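Local atomic coordinates of transcriptional regulator, LacI family (Corynebacterium glutamicum, PDB entry 3H5T), a protein that activates transcription of the inositol phosphate synthase gene in response to inositol and regulates cell wall biogenesis by binding a palindromic promoter motif. Residues Asp78-Tyr81 / Ala82-Met86; Cys247-Asn251 / Arg252-Phe256; Gln217-Val220 / Gln221-Arg224; Asp116-Ser119 / Ala120-Val124; Leu284-Leu287 / Lys288-Lys292. All blocks are in the same frame, centred on the assembly; numbering follows the deposited sequence.

Interaction 1 of 5, residues Asp78-Tyr81 / Ala82-Met86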
# COMPACT_ATOMS: atom_id res chain seq x y z
N ASP A 78 6.36 -7.67 -9.99
CA ASP A 78 7.24 -7.15 -11.02
C ASP A 78 7.65 -5.75 -10.55
O ASP A 78 6.85 -5.03 -9.94
CB ASP A 78 6.51 -7.02 -12.36
CG ASP A 78 6.34 -8.36 -13.07
OD1 ASP A 78 7.35 -9.10 -13.19
OD2 ASP A 78 5.21 -8.66 -13.52
N LEU A 79 8.89 -5.36 -10.83
CA LEU A 79 9.40 -4.05 -10.44
C LEU A 79 8.48 -2.90 -10.85
O LEU A 79 8.51 -1.84 -10.24
CB LEU A 79 10.78 -3.83 -11.05
CG LEU A 79 11.60 -2.72 -10.42
CD1 LEU A 79 11.77 -2.99 -8.93
CD2 LEU A 79 12.94 -2.63 -11.12
N THR A 80 7.67 -3.12 -11.90
CA THR A 80 6.76 -2.09 -12.40
C THR A 80 5.69 -1.76 -11.36
O THR A 80 5.25 -0.62 -11.24
CB THR A 80 6.06 -2.53 -13.72
OG1 THR A 80 5.40 -3.78 -13.52
CG2 THR A 80 7.08 -2.67 -14.85
N TYR A 81 5.28 -2.77 -10.61
CA TYR A 81 4.27 -2.64 -9.56
C TYR A 81 4.55 -1.46 -8.64
O TYR A 81 3.64 -0.74 -8.25
CB TYR A 81 4.24 -3.93 -8.74
CG TYR A 81 2.97 -4.20 -7.99
CD1 TYR A 81 1.88 -4.81 -8.62
CD2 TYR A 81 2.86 -3.87 -6.64
CE1 TYR A 81 0.71 -5.08 -7.92
CE2 TYR A 81 1.70 -4.13 -5.93
CZ TYR A 81 0.63 -4.73 -6.58
OH TYR A 81 -0.54 -4.96 -5.88
N ALA A 82 5.82 -1.28 -8.27
CA ALA A 82 6.22 -0.19 -7.38
C ALA A 82 5.97 1.20 -7.97
O ALA A 82 6.08 2.21 -7.27
CB ALA A 82 7.68 -0.34 -7.00
N PHE A 83 5.65 1.25 -9.26
CA PHE A 83 5.40 2.53 -9.92
C PHE A 83 4.06 2.62 -10.62
O PHE A 83 3.68 3.70 -11.07
CB PHE A 83 6.50 2.84 -10.93
CG PHE A 83 7.84 2.99 -10.32
CD1 PHE A 83 8.09 4.01 -9.40
CD2 PHE A 83 8.85 2.08 -10.59
CE1 PHE A 83 9.32 4.11 -8.76
CE2 PHE A 83 10.07 2.17 -9.95
CZ PHE A 83 10.30 3.19 -9.04
N GLU A 84 3.34 1.51 -10.72
CA GLU A 84 2.05 1.51 -11.39
C GLU A 84 0.87 1.19 -10.49
O GLU A 84 -0.28 1.47 -10.86
CB GLU A 84 2.08 0.57 -12.59
CG GLU A 84 3.23 0.92 -13.50
CD GLU A 84 3.15 0.24 -14.85
OE1 GLU A 84 2.98 -1.01 -14.91
OE2 GLU A 84 3.27 0.97 -15.85
N ASP A 85 1.13 0.60 -9.33
CA ASP A 85 0.05 0.32 -8.39
C ASP A 85 0.08 1.53 -7.45
O ASP A 85 0.94 1.63 -6.58
CB ASP A 85 0.32 -0.96 -7.59
CG ASP A 85 -0.79 -1.26 -6.59
OD1 ASP A 85 -1.93 -1.56 -7.02
OD2 ASP A 85 -0.52 -1.17 -5.37
N MET A 86 -0.85 2.46 -7.64
CA MET A 86 -0.86 3.68 -6.85
C MET A 86 -0.82 3.51 -5.31
O MET A 86 -0.21 4.32 -4.62
CB MET A 86 -2.03 4.57 -7.27
CG MET A 86 -1.87 5.16 -8.69
SD MET A 86 -0.28 6.04 -8.99
CE MET A 86 0.61 4.83 -9.97
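Tyr81 and Asp85 meet where a type I beta turn, Asp78 to Tyr81, winds directly into the short helix 81-84, in the loop after strand 70-75 of the periplasmic-binding-protein-like domain. The turn is closed by Tyr81 N on Asp78 O at 2.8 Å, and the next carbonyls are taken up in order. Leu79 O receives a weak bond from Ala82 N. Thr80 O accepts Phe83 N at 2.8 Å, and a second, weak bond comes from Glu84 N. Tyr81 O takes Asp85 N at 3.0 Å with an N-H...O angle of 158°, again alongside a weak bond from Glu84 N. Thr80 O and Tyr81 O each accept from both the third and the fourth residue ahead, one of the two bonds being weak in each case. Among the side chains, Glu84 OE1 reaches Thr80 CB at 3.6 Å. The hydroxyl of Tyr81 bonds weakly to Asn250 ND2 in the other lobe, while Asp85 N-caps the following helix 86-98, its OD2 hydrogen-bonded to Ser88 OG. With CG of Asp85 anti to the backbone N (chi1 179°), the carboxylate stacks on the phenol ring, the two planes 16° apart. This stacking is completed by a CH-pi contact: Asp85 CB sits over the middle of the Tyr81 ring face, 3.8 Å from the centroid.

Interaction 2 of 5, residues Cys247-Asn251 / Arg252-Phe256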
# COMPACT_ATOMS: atom_id res chain seq x y z
N CYS A 247 -7.72 -12.42 -9.47
CA CYS A 247 -6.79 -12.24 -10.57
C CYS A 247 -5.41 -12.31 -9.93
O CYS A 247 -5.03 -11.46 -9.12
CB CYS A 247 -7.02 -10.91 -11.31
SG CYS A 247 -6.99 -9.37 -10.38
N TRP A 248 -4.68 -13.36 -10.26
CA TRP A 248 -3.36 -13.59 -9.70
C TRP A 248 -2.43 -12.39 -9.90
O TRP A 248 -1.68 -12.02 -8.99
CB TRP A 248 -2.75 -14.84 -10.33
CG TRP A 248 -1.73 -15.48 -9.47
CD1 TRP A 248 -1.95 -16.17 -8.32
CD2 TRP A 248 -0.32 -15.51 -9.70
NE1 TRP A 248 -0.76 -16.64 -7.82
CE2 TRP A 248 0.26 -16.25 -8.65
CE3 TRP A 248 0.52 -14.98 -10.70
CZ2 TRP A 248 1.64 -16.48 -8.56
CZ3 TRP A 248 1.89 -15.20 -10.61
CH2 TRP A 248 2.44 -15.95 -9.55
N ILE A 249 -2.47 -11.80 -11.09
CA ILE A 249 -1.66 -10.63 -11.38
C ILE A 249 -2.57 -9.41 -11.27
O ILE A 249 -3.66 -9.38 -11.84
CB ILE A 249 -1.07 -10.72 -12.81
CG1 ILE A 249 -0.03 -11.84 -12.84
CG2 ILE A 249 -0.45 -9.39 -13.21
CD1 ILE A 249 0.40 -12.22 -14.22
N ASN A 250 -2.13 -8.40 -10.51
CA ASN A 250 -2.93 -7.19 -10.33
C ASN A 250 -2.54 -6.13 -11.37
O ASN A 250 -1.61 -5.36 -11.15
CB ASN A 250 -2.75 -6.66 -8.90
CG ASN A 250 -3.73 -5.53 -8.55
OD1 ASN A 250 -4.90 -5.60 -8.88
ND2 ASN A 250 -3.24 -4.51 -7.85
N ASN A 251 -3.26 -6.12 -12.49
CA ASN A 251 -3.06 -5.18 -13.60
C ASN A 251 -4.36 -4.49 -13.95
O ASN A 251 -5.44 -4.91 -13.53
CB ASN A 251 -2.63 -5.90 -14.88
CG ASN A 251 -1.22 -6.38 -14.83
OD1 ASN A 251 -0.70 -6.90 -15.82
ND2 ASN A 251 -0.59 -6.21 -13.68
N ARG A 252 -4.25 -3.45 -14.77
CA ARG A 252 -5.43 -2.73 -15.22
C ARG A 252 -6.20 -3.68 -16.14
O ARG A 252 -7.43 -3.70 -16.12
CB ARG A 252 -5.00 -1.46 -15.97
CG ARG A 252 -6.15 -0.60 -16.45
CD ARG A 252 -5.64 0.71 -17.05
NE ARG A 252 -6.69 1.47 -17.72
CZ ARG A 252 -7.34 1.06 -18.80
NH1 ARG A 252 -7.03 -0.12 -19.35
NH2 ARG A 252 -8.28 1.81 -19.35
N GLN A 253 -5.47 -4.48 -16.91
CA GLN A 253 -6.07 -5.43 -17.84
C GLN A 253 -6.68 -6.66 -17.16
O GLN A 253 -7.71 -7.15 -17.58
CB GLN A 253 -5.04 -5.88 -18.88
CG GLN A 253 -5.61 -6.82 -19.94
CD GLN A 253 -6.74 -6.19 -20.75
OE1 GLN A 253 -6.62 -5.06 -21.24
NE2 GLN A 253 -7.84 -6.92 -20.89
N HIS A 254 -6.02 -7.16 -16.12
CA HIS A 254 -6.53 -8.32 -15.39
C HIS A 254 -7.70 -7.92 -14.50
O HIS A 254 -8.63 -8.70 -14.31
CB HIS A 254 -5.43 -8.95 -14.53
CG HIS A 254 -4.46 -9.79 -15.30
ND1 HIS A 254 -3.89 -9.38 -16.49
CD2 HIS A 254 -3.91 -11.00 -15.02
CE1 HIS A 254 -3.03 -10.29 -16.91
NE2 HIS A 254 -3.02 -11.28 -16.04
N ASN A 255 -7.64 -6.71 -13.94
CA ASN A 255 -8.72 -6.23 -13.08
C ASN A 255 -10.00 -6.15 -13.90
O ASN A 255 -11.09 -6.42 -13.40
CB ASN A 255 -8.41 -4.84 -12.51
CG ASN A 255 -7.22 -4.84 -11.57
OD1 ASN A 255 -6.94 -5.84 -10.90
ND2 ASN A 255 -6.54 -3.71 -11.49
N PHE A 256 -9.85 -5.75 -15.16
CA PHE A 256 -10.96 -5.63 -16.09
C PHE A 256 -11.53 -7.02 -16.39
O PHE A 256 -12.73 -7.27 -16.22
CB PHE A 256 -10.47 -4.98 -17.39
CG PHE A 256 -11.51 -4.91 -18.47
CD1 PHE A 256 -12.33 -3.80 -18.58
CD2 PHE A 256 -11.67 -5.96 -19.37
CE1 PHE A 256 -13.30 -3.73 -19.58
CE2 PHE A 256 -12.63 -5.91 -20.37
CZ PHE A 256 -13.45 -4.79 -20.48
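Cys247 opens the beta-alpha loop that leads into helix 252-265, its CB 4.1 Å from His254 CB. Ile249 makes the main apolar contact: its CB is 3.6 Å from His254 CD2, and its CG2 stands over one face of the imidazole, offset toward the rim. That methyl is anti to the backbone N of Ile249, while CD1 on the other branch comes near His254 NE2. Asn250 contributes its carbonyl, the acceptor for the next side chain. Asn251 holds the N-cap position, yet its amide makes no capping bond; ND2 turns back to Asn250 O at 2.9 Å, with that oxygen close to the plane of the Asn251 amide, while the carbonyl itself is met side-on, from above its plane. The same side chain lies beside His254 and points the same way, the amide and ring planes 61° apart. Asn251 O accepts Asn255 N at 2.9 Å, although the position of this oxygen is less certain. Beyond it, Arg252 extends to a salt bridge with Glu285. The Asn251 amide is therefore used on the preceding carbonyl rather than as a cap, and what meets the first turn from the loop is mainly the Ile249 side chain against the His254 ring.

Interaction 3 of 5, residues Gln217-Val220 / Gln221-Arg224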
# COMPACT_ATOMS: atom_id res chain seq x y z
N GLN A 217 -2.43 -18.17 1.68
CA GLN A 217 -1.27 -17.72 2.44
C GLN A 217 -1.12 -16.20 2.35
O GLN A 217 -0.33 -15.60 3.08
CB GLN A 217 0.01 -18.40 1.94
CG GLN A 217 0.08 -19.90 2.19
CD GLN A 217 -0.19 -20.25 3.64
OE1 GLN A 217 0.47 -19.75 4.55
NE2 GLN A 217 -1.17 -21.11 3.86
N TYR A 218 -1.85 -15.58 1.44
CA TYR A 218 -1.77 -14.14 1.33
C TYR A 218 -2.79 -13.54 2.28
O TYR A 218 -3.94 -13.29 1.90
CB TYR A 218 -2.02 -13.68 -0.11
CG TYR A 218 -0.79 -13.73 -1.01
CD1 TYR A 218 0.16 -12.70 -1.00
CD2 TYR A 218 -0.57 -14.83 -1.85
CE1 TYR A 218 1.30 -12.76 -1.80
CE2 TYR A 218 0.57 -14.90 -2.65
CZ TYR A 218 1.50 -13.87 -2.62
OH TYR A 218 2.64 -13.96 -3.40
N GLN A 219 -2.38 -13.35 3.53
CA GLN A 219 -3.25 -12.73 4.53
C GLN A 219 -3.58 -11.37 3.91
O GLN A 219 -2.93 -10.97 2.95
CB GLN A 219 -2.46 -12.58 5.84
CG GLN A 219 -1.87 -13.90 6.34
CD GLN A 219 -0.73 -13.70 7.34
OE1 GLN A 219 -0.25 -14.66 7.95
NE2 GLN A 219 -0.29 -12.46 7.50
N VAL A 220 -4.55 -10.65 4.46
CA VAL A 220 -4.96 -9.35 3.90
C VAL A 220 -6.07 -9.73 2.93
O VAL A 220 -7.24 -9.43 3.19
CB VAL A 220 -3.81 -8.61 3.11
CG1 VAL A 220 -4.34 -7.32 2.48
CG2 VAL A 220 -2.67 -8.26 4.03
N GLN A 221 -5.72 -10.40 1.84
CA GLN A 221 -6.72 -10.83 0.88
C GLN A 221 -7.67 -11.78 1.60
O GLN A 221 -8.87 -11.55 1.64
CB GLN A 221 -6.07 -11.57 -0.28
CG GLN A 221 -5.17 -10.69 -1.10
CD GLN A 221 -5.85 -9.41 -1.48
OE1 GLN A 221 -6.89 -9.43 -2.14
NE2 GLN A 221 -5.29 -8.28 -1.06
N ARG A 222 -7.11 -12.83 2.18
CA ARG A 222 -7.88 -13.82 2.92
C ARG A 222 -8.67 -13.15 4.03
O ARG A 222 -9.86 -13.39 4.19
CB ARG A 222 -6.94 -14.86 3.53
CG ARG A 222 -7.65 -15.95 4.33
CD ARG A 222 -6.64 -16.75 5.14
NE ARG A 222 -6.02 -15.93 6.17
CZ ARG A 222 -4.94 -16.28 6.87
NH1 ARG A 222 -4.34 -17.44 6.65
NH2 ARG A 222 -4.47 -15.46 7.79
N ASP A 223 -8.02 -12.29 4.80
CA ASP A 223 -8.68 -11.63 5.90
C ASP A 223 -9.71 -10.58 5.50
O ASP A 223 -10.68 -10.37 6.23
CB ASP A 223 -7.64 -11.03 6.84
CG ASP A 223 -6.89 -12.09 7.62
OD1 ASP A 223 -7.16 -13.30 7.39
OD2 ASP A 223 -6.04 -11.74 8.45
N ARG A 224 -9.52 -9.91 4.36
CA ARG A 224 -10.50 -8.92 3.94
C ARG A 224 -11.73 -9.64 3.38
O ARG A 224 -12.86 -9.15 3.48
CB ARG A 224 -9.91 -7.95 2.91
CG ARG A 224 -8.97 -6.91 3.52
CD ARG A 224 -8.35 -5.98 2.47
NE ARG A 224 -7.26 -5.21 3.07
CZ ARG A 224 -6.30 -4.58 2.40
NH1 ARG A 224 -6.28 -4.60 1.08
NH2 ARG A 224 -5.32 -3.97 3.06
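Val220 and Arg224 are brought together by their first torsions: CG1 of Val220 is anti to the backbone N (chi1 176°), beside its carbonyl, and the Arg224 chain, leaving beside its own N, runs extended to NE. The methyl consequently lies over the centre of one guanidinium face, Val220 CG1 being 3.4 Å from Arg224 CZ. A bend at chi3 (66°) in Arg222 likewise folds that guanidinium back over Gln219, whose CG is 3.4 Å from Arg222 NH2. There the edge of the guanidinium serves another partner: Arg222 NE forms a salt bridge with Asp223 OD1 at 3.1 Å, meeting it on the syn side. Backbone bonds start helix 221-235. Arg222 N points almost straight at Tyr218 O, 3.2 Å away, and Arg224 N bonds to Val220 O. Arg224 is buried, and its polar edge is engaged by Asn173 OD1 and Thr275 O, with a cation-pi contact to Phe303; Gln221 OE1 accepts from Ile197 N. The chemistry divides by direction: each arginine uses its N-H groups for polar partners and gives a face to carbon, which lets Arg224 be buried with its donors satisfied, while the charge of Arg222 is probably offset locally by Asp223.

Interaction 4 of 5, residues Asp116-Ser119 / Ala120-Val124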
# COMPACT_ATOMS: atom_id res chain seq x y z
N ASP A 116 12.24 -21.85 -5.13
CA ASP A 116 12.72 -22.65 -4.01
C ASP A 116 13.71 -21.82 -3.22
O ASP A 116 14.10 -20.73 -3.64
CB ASP A 116 13.38 -23.93 -4.51
CG ASP A 116 14.34 -23.68 -5.63
OD1 ASP A 116 15.01 -22.63 -5.61
OD2 ASP A 116 14.43 -24.54 -6.54
N HIS A 117 14.13 -22.33 -2.07
CA HIS A 117 15.05 -21.60 -1.21
C HIS A 117 16.38 -21.18 -1.82
O HIS A 117 16.88 -20.11 -1.50
CB HIS A 117 15.24 -22.40 0.08
CG HIS A 117 13.96 -22.61 0.83
ND1 HIS A 117 13.43 -21.65 1.67
CD2 HIS A 117 13.06 -23.62 0.80
CE1 HIS A 117 12.25 -22.06 2.12
NE2 HIS A 117 12.01 -23.25 1.60
N VAL A 118 16.95 -21.98 -2.71
CA VAL A 118 18.22 -21.59 -3.30
C VAL A 118 18.03 -20.37 -4.20
O VAL A 118 18.91 -19.51 -4.29
CB VAL A 118 18.86 -22.73 -4.13
CG1 VAL A 118 17.99 -23.07 -5.32
CG2 VAL A 118 20.24 -22.29 -4.59
N SER A 119 16.89 -20.29 -4.87
CA SER A 119 16.62 -19.15 -5.74
C SER A 119 16.42 -17.90 -4.90
O SER A 119 17.01 -16.85 -5.16
CB SER A 119 15.37 -19.40 -6.58
OG SER A 119 15.50 -20.58 -7.36
N ALA A 120 15.60 -18.02 -3.86
CA ALA A 120 15.30 -16.90 -2.98
C ALA A 120 16.53 -16.40 -2.23
O ALA A 120 16.74 -15.20 -2.09
CB ALA A 120 14.22 -17.31 -1.98
N GLN A 121 17.36 -17.34 -1.78
CA GLN A 121 18.57 -17.00 -1.03
C GLN A 121 19.64 -16.32 -1.87
O GLN A 121 20.43 -15.53 -1.35
CB GLN A 121 19.10 -18.26 -0.34
CG GLN A 121 18.05 -18.84 0.63
CD GLN A 121 18.42 -20.19 1.22
OE1 GLN A 121 19.00 -21.05 0.55
NE2 GLN A 121 18.05 -20.40 2.49
N GLN A 122 19.68 -16.60 -3.17
CA GLN A 122 20.66 -15.95 -4.04
C GLN A 122 20.19 -14.52 -4.32
O GLN A 122 21.00 -13.60 -4.43
CB GLN A 122 20.80 -16.70 -5.36
CG GLN A 122 21.57 -17.98 -5.24
CD GLN A 122 21.93 -18.56 -6.59
OE1 GLN A 122 22.63 -19.57 -6.67
NE2 GLN A 122 21.45 -17.93 -7.66
N LEU A 123 18.89 -14.34 -4.45
CA LEU A 123 18.35 -13.02 -4.69
C LEU A 123 18.68 -12.17 -3.47
O LEU A 123 19.29 -11.10 -3.58
CB LEU A 123 16.83 -13.08 -4.90
CG LEU A 123 16.16 -11.70 -5.03
CD1 LEU A 123 16.84 -10.94 -6.17
CD2 LEU A 123 14.66 -11.85 -5.30
N VAL A 124 18.28 -12.66 -2.29
CA VAL A 124 18.48 -11.96 -1.03
C VAL A 124 19.93 -11.72 -0.63
O VAL A 124 20.24 -10.63 -0.16
CB VAL A 124 17.78 -12.68 0.13
CG1 VAL A 124 18.10 -11.97 1.45
CG2 VAL A 124 16.28 -12.69 -0.11
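Asp116 and Ala120 form the first complete turn of helix 117-125, with Ala120 N bonded to Asp116 O at 3.1 Å. The backbone ladder carries on from there. Gln121 N bonds to His117 O, an oxygen whose position is less sure; Gln122 N reaches Val118 O at 3.2 Å; and Leu123 N meets Ser119 O, also at 3.2 Å. A weak additional bond joins Gln122 N to Ser119 O.

The second kind of interaction is capping. Asp116 is the N-cap residue, and its OD1 accepts twice from Ser119: the backbone N at 3.1 Å, nearly along the C-O axis of the carboxylate, and the hydroxyl OG at 2.7 Å on the syn side. The hydroxyl can do so because it lies anti to the carbonyl carbon of Ser119 (chi1 -58°), beside the N-H that the same oxygen binds. Two bonds thus fix the carboxylate over the start of the helix, where its negative charge would suit the positive end of the helix dipole.

Packing between side chains is lighter. Val118 and Gln122 lie side by side, pointing the same way, with Val118 CG2 4.2 Å from Gln122 OE1.

One flank of the helix faces helix 142-150: His117 touches Pro142 and Asp145, Ala120 meets His143, Gln121 rests on Ala146, and Val124 O accepts from Arg150. In the chain the helix joins strands 103-108 and 132-135 of the seven-stranded sheet.

Interaction 5 of 5, residues Leu284-Leu287 / Lys288-Lys292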
# COMPACT_ATOMS: atom_id res chain seq x y z
N LEU A 284 -15.42 -0.64 -12.84
CA LEU A 284 -15.97 0.58 -13.42
C LEU A 284 -15.63 0.64 -14.90
O LEU A 284 -16.46 1.02 -15.73
CB LEU A 284 -15.43 1.81 -12.69
CG LEU A 284 -15.87 1.94 -11.23
CD1 LEU A 284 -15.08 3.04 -10.51
CD2 LEU A 284 -17.35 2.23 -11.19
N GLU A 285 -14.40 0.26 -15.23
CA GLU A 285 -13.97 0.26 -16.62
C GLU A 285 -14.77 -0.80 -17.36
O GLU A 285 -14.98 -0.68 -18.57
CB GLU A 285 -12.48 -0.04 -16.72
CG GLU A 285 -11.89 0.22 -18.10
CD GLU A 285 -10.39 -0.03 -18.16
OE1 GLU A 285 -9.67 0.44 -17.24
OE2 GLU A 285 -9.93 -0.67 -19.12
N TYR A 286 -15.22 -1.83 -16.65
CA TYR A 286 -16.01 -2.88 -17.30
C TYR A 286 -17.46 -2.44 -17.48
O TYR A 286 -18.02 -2.61 -18.55
CB TYR A 286 -16.00 -4.20 -16.51
CG TYR A 286 -17.06 -5.13 -17.06
CD1 TYR A 286 -16.95 -5.65 -18.35
CD2 TYR A 286 -18.23 -5.39 -16.34
CE1 TYR A 286 -17.99 -6.39 -18.92
CE2 TYR A 286 -19.27 -6.13 -16.91
CZ TYR A 286 -19.14 -6.62 -18.20
OH TYR A 286 -20.16 -7.33 -18.77
N LEU A 287 -18.06 -1.92 -16.42
CA LEU A 287 -19.44 -1.45 -16.51
C LEU A 287 -19.53 -0.47 -17.68
O LEU A 287 -20.46 -0.52 -18.49
CB LEU A 287 -19.86 -0.74 -15.22
CG LEU A 287 -20.13 -1.58 -13.97
CD1 LEU A 287 -20.54 -0.65 -12.83
CD2 LEU A 287 -21.22 -2.60 -14.25
N LYS A 288 -18.53 0.40 -17.77
CA LYS A 288 -18.46 1.41 -18.81
C LYS A 288 -18.43 0.84 -20.24
O LYS A 288 -18.96 1.46 -21.16
CB LYS A 288 -17.22 2.28 -18.59
CG LYS A 288 -17.04 3.39 -19.61
CD LYS A 288 -16.01 4.40 -19.13
CE LYS A 288 -15.86 5.53 -20.14
NZ LYS A 288 -14.72 6.44 -19.79
N SER A 289 -17.82 -0.33 -20.41
CA SER A 289 -17.73 -0.94 -21.73
C SER A 289 -19.06 -1.51 -22.21
O SER A 289 -19.24 -1.78 -23.40
CB SER A 289 -16.65 -2.04 -21.74
OG SER A 289 -16.98 -3.12 -20.87
N VAL A 290 -19.99 -1.70 -21.28
CA VAL A 290 -21.30 -2.25 -21.61
C VAL A 290 -22.42 -1.24 -21.40
O VAL A 290 -23.59 -1.60 -21.29
CB VAL A 290 -21.59 -3.53 -20.78
CG1 VAL A 290 -20.57 -4.60 -21.13
CG2 VAL A 290 -21.56 -3.23 -19.29
N GLY A 291 -22.05 0.04 -21.34
CA GLY A 291 -23.04 1.10 -21.18
C GLY A 291 -23.58 1.34 -19.79
O GLY A 291 -24.31 2.31 -19.57
N LYS A 292 -23.23 0.48 -18.84
CA LYS A 292 -23.71 0.63 -17.47
C LYS A 292 -22.74 1.48 -16.65
O LYS A 292 -21.66 1.84 -17.13
CB LYS A 292 -23.87 -0.74 -16.82
CG LYS A 292 -24.76 -1.72 -17.59
CD LYS A 292 -24.80 -3.08 -16.88
CE LYS A 292 -25.63 -4.11 -17.63
NZ LYS A 292 -25.03 -4.49 -18.95
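Leu287 and Lys292 are the two ends of a turn with the bonding pattern of a Schellman motif, near the C-terminal end of helix 277-289, the helical limb of the beta-alpha-beta unit between strands 271-274 and 299-302. Both of its bonds are weak: the six-to-one bond, Lys292 N to Leu287 O, measures 3.0 Å but has a poor angle, and the inner one runs from Gly291 N to Lys288 O. Gly291 makes the reversal with a positive phi of 79°. Leu287 O also accepts Val290 N at 3.1 Å, and the side chains of the two end residues cross at about a right angle, Leu287 CD2 lying 4.1 Å from Lys292 CB.

Regular helical bonding is last seen firmly at Lys288 N, 3.0 Å from Leu284 O; the next bond of that type, Ser289 N to Glu285 O, is weak. Ser289 grips Tyr286 O in two ways, and Val290 N adds a weak bond. The hydroxyl OG of Ser289 donates at 2.6 Å in the carbonyl plane, on a lone pair, because chi1 of 64° turns it back between its own N and carbonyl carbon, and Ser289 N donates at 2.9 Å from well above that plane. Over this turn the Tyr286 ring slants across Val290, with Tyr286 OH 3.6 Å from Val290 CG1.

Outside the turn, Tyr286 packs on Lys260 and Leu263 of helix 252-265, and Ser289 touches Phe256. As the helical pattern fades, Tyr286 O and Leu287 O thus each collect more than one donor, a serine hydroxyl among them, in place of single regular helical bonds.

In the fold
From the N terminus the contacts come in the order interaction 1, interaction 4, interaction 3, interaction 2 and interaction 5. Each is a local turn or helix end, so none closes a long loop, and none nests in or crosses another. Interactions 1 and 4 belong to the lobe with the seven-stranded sheet; interactions 3, 2 and 5 belong to the lobe with the five-stranded one. Interactions 1 and 2 touch between the lobes through Tyr81, Asp85 and Asn250. Interaction 2 then joins interaction 5 through the Arg252-Glu285 salt bridge and Phe256, tying helix 252-265 to helix 277-289. Interactions 4 and 5 lie farthest apart, their centres about 43 Å from each other.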